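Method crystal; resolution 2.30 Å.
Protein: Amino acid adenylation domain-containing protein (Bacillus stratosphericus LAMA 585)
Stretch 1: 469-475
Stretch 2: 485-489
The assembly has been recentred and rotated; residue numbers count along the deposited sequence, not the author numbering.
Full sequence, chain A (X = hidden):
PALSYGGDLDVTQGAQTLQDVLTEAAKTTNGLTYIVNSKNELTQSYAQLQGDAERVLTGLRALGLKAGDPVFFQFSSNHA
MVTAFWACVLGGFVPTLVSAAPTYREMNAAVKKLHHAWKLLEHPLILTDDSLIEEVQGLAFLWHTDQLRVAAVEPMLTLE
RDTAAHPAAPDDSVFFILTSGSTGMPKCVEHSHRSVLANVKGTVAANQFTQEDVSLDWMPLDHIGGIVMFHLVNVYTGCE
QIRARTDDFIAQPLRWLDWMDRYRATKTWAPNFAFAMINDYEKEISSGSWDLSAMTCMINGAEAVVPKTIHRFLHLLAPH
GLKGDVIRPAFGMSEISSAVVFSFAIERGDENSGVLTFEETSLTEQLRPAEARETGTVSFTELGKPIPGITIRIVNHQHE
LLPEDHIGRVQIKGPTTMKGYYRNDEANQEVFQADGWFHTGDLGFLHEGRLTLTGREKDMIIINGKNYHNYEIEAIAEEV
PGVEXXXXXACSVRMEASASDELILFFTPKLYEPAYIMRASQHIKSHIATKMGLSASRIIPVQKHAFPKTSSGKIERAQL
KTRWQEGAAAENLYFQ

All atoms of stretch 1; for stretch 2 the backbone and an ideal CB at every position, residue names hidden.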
# COMPACT_ATOMS: atom_id res chain seq x y z
N HIS A 469 14.93 -2.39 16.06
CA HIS A 469 15.69 -1.12 15.88
C HIS A 469 17.01 -1.41 15.18
O HIS A 469 17.79 -2.23 15.68
CB HIS A 469 15.94 -0.41 17.22
CG HIS A 469 14.71 -0.34 18.06
ND1 HIS A 469 13.57 0.32 17.63
CD2 HIS A 469 14.41 -0.88 19.25
CE1 HIS A 469 12.63 0.20 18.54
NE2 HIS A 469 13.12 -0.53 19.55
N ASN A 470 17.24 -0.72 14.06
CA ASN A 470 18.35 -1.00 13.12
C ASN A 470 19.71 -0.67 13.75
O ASN A 470 20.69 -1.27 13.33
CB ASN A 470 18.17 -0.29 11.78
CG ASN A 470 17.73 1.15 11.88
OD1 ASN A 470 16.62 1.42 12.33
ND2 ASN A 470 18.58 2.06 11.45
N TYR A 471 19.77 0.23 14.73
CA TYR A 471 21.04 0.57 15.44
C TYR A 471 21.48 -0.62 16.29
O TYR A 471 22.69 -0.86 16.43
CB TYR A 471 20.89 1.82 16.31
CG TYR A 471 20.14 1.63 17.60
CD1 TYR A 471 20.79 1.23 18.76
CD2 TYR A 471 18.77 1.85 17.67
CE1 TYR A 471 20.09 1.05 19.95
CE2 TYR A 471 18.06 1.68 18.85
CZ TYR A 471 18.73 1.28 20.00
OH TYR A 471 18.04 1.10 21.16
N GLU A 472 20.52 -1.33 16.88
CA GLU A 472 20.77 -2.47 17.80
C GLU A 472 21.21 -3.69 16.98
O GLU A 472 22.15 -4.38 17.41
CB GLU A 472 19.49 -2.74 18.58
CG GLU A 472 19.69 -3.49 19.88
CD GLU A 472 18.41 -3.57 20.70
OE1 GLU A 472 17.48 -2.77 20.43
OE2 GLU A 472 18.33 -4.44 21.59
N ILE A 473 20.55 -3.93 15.84
CA ILE A 473 20.89 -5.05 14.92
C ILE A 473 22.33 -4.87 14.43
O ILE A 473 23.09 -5.84 14.47
CB ILE A 473 19.90 -5.13 13.74
CG1 ILE A 473 18.48 -5.43 14.22
CG2 ILE A 473 20.37 -6.15 12.70
CD1 ILE A 473 17.41 -5.33 13.16
N GLU A 474 22.67 -3.66 13.99
CA GLU A 474 24.03 -3.35 13.47
C GLU A 474 25.08 -3.55 14.57
O GLU A 474 26.09 -4.21 14.30
CB GLU A 474 24.06 -1.93 12.91
CG GLU A 474 23.24 -1.76 11.65
CD GLU A 474 23.00 -0.31 11.29
OE1 GLU A 474 23.40 0.56 12.09
OE2 GLU A 474 22.41 -0.05 10.22
N ALA A 475 24.86 -3.02 15.77
CA ALA A 475 25.80 -3.21 16.90
C ALA A 475 26.07 -4.71 17.09
O ALA A 475 27.25 -5.09 17.20
CB ALA A 475 25.27 -2.57 18.16
N UNK A 485 32.00 -3.11 9.40
CA UNK A 485 30.76 -2.31 9.61
C UNK A 485 29.59 -2.97 8.88
O UNK A 485 29.81 -3.79 7.96
CB UNK A 485 30.94 -0.87 9.12
N UNK A 486 28.38 -2.60 9.29
CA UNK A 486 27.11 -3.26 8.91
C UNK A 486 26.04 -2.21 8.59
O UNK A 486 26.13 -1.07 9.09
CB UNK A 486 26.62 -4.18 10.03
N UNK A 487 25.05 -2.59 7.80
CA UNK A 487 23.89 -1.75 7.45
C UNK A 487 22.70 -2.68 7.25
O UNK A 487 22.75 -3.56 6.37
CB UNK A 487 24.15 -0.91 6.20
N UNK A 488 21.66 -2.51 8.06
CA UNK A 488 20.42 -3.33 7.99
C UNK A 488 19.30 -2.49 7.32
O UNK A 488 19.14 -1.32 7.68
CB UNK A 488 19.99 -3.79 9.38
N UNK A 489 18.60 -3.06 6.34
CA UNK A 489 17.30 -2.55 5.85
C UNK A 489 16.28 -3.67 6.04
O UNK A 489 16.62 -4.82 5.72
CB UNK A 489 17.37 -2.11 4.39

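Stretch 2 is a strand that runs past helix 470-475 with its direction at 142° to that of the helix.

Position 485 lies at the start of the stretch. Its CA-to-CB bond points sideways, and no atom of stretch 1 lies within 5.5 Å of the ideal CB. The extended backbone (phi -140°, psi 161°) suits beta-branched residues but many others too. The deposited residue is Thr 485, with chi1 in p. It makes no contact with the helix.

At position 486 the CA-to-CB bond points toward the helix. The CA lies 5.5 Å from Glu 474 CA, so there is little room for bulk. The ideal CB is 4.3 Å from Glu 474 O, an acceptor. A small residue would fit, and a short donor could use the carbonyl; serine, threonine, alanine or cysteine are all reasonable. The residue is Ser 486. Its chi1 of 59° (p) brings OG to 3.2 Å from Glu 474 O, and OG donates a weak hydrogen bond to it.

At position 487 the CA-to-CB bond points away from the helix, although the ideal CB is still 4.5 Å from Glu 474 OE2. The helix sets little limit on size here. Large aromatic, aliphatic or polar residues could all extend outward. The residue is Phe 487, with chi1 in t. Its CD1 lies 4.1 Å from Glu 474 OE2, while its CA is closer to that oxygen, at 3.6 Å. The contact therefore owes much to the backbone.

At position 488 the CA-to-CB bond points toward the helix again, as expected from strand alternation. The ideal CB is 4.1 Å from Ile 473 CG2, 4.5 Å from Glu 474 CG and 4.6 Å from Asn 470 CB. These are carbon atoms, so a compact apolar residue suits: valine, isoleucine, or alanine with a looser fit. The residue is Val 488, with chi1 of 63° (p). CG1 sits tightly against Asn 470 CB at 3.2 Å. CG2 makes an apolar contact with Ile 473 CG2 at 3.9 Å. Val 488 N also donates a weak hydrogen bond to Glu 474 OE2 at 3.4 Å. This bond uses the backbone and does not select the side chain.

At position 489 the CA-to-CB bond points away, and the ideal CB has no helix atom within 5.5 Å. Stretch 1 leaves the choice open. The residue is Ala 489, which does not touch the helix.

Stretch 2 (485-489) TSFVA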
# COMPACT_ATOMS: atom_id res chain seq x y z
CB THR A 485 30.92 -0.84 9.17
OG1 THR A 485 31.38 -0.81 7.82
CG2 THR A 485 31.86 -0.06 10.07
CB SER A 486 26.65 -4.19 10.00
OG SER A 486 26.45 -3.49 11.22
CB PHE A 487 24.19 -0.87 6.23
CG PHE A 487 23.10 0.08 5.81
CD1 PHE A 487 22.94 1.32 6.43
CD2 PHE A 487 22.24 -0.24 4.76
CE1 PHE A 487 21.94 2.19 6.03
CE2 PHE A 487 21.24 0.64 4.37
CZ PHE A 487 21.09 1.85 5.00
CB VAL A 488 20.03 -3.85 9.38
CG1 VAL A 488 19.71 -2.73 10.36
CG2 VAL A 488 18.87 -4.84 9.30
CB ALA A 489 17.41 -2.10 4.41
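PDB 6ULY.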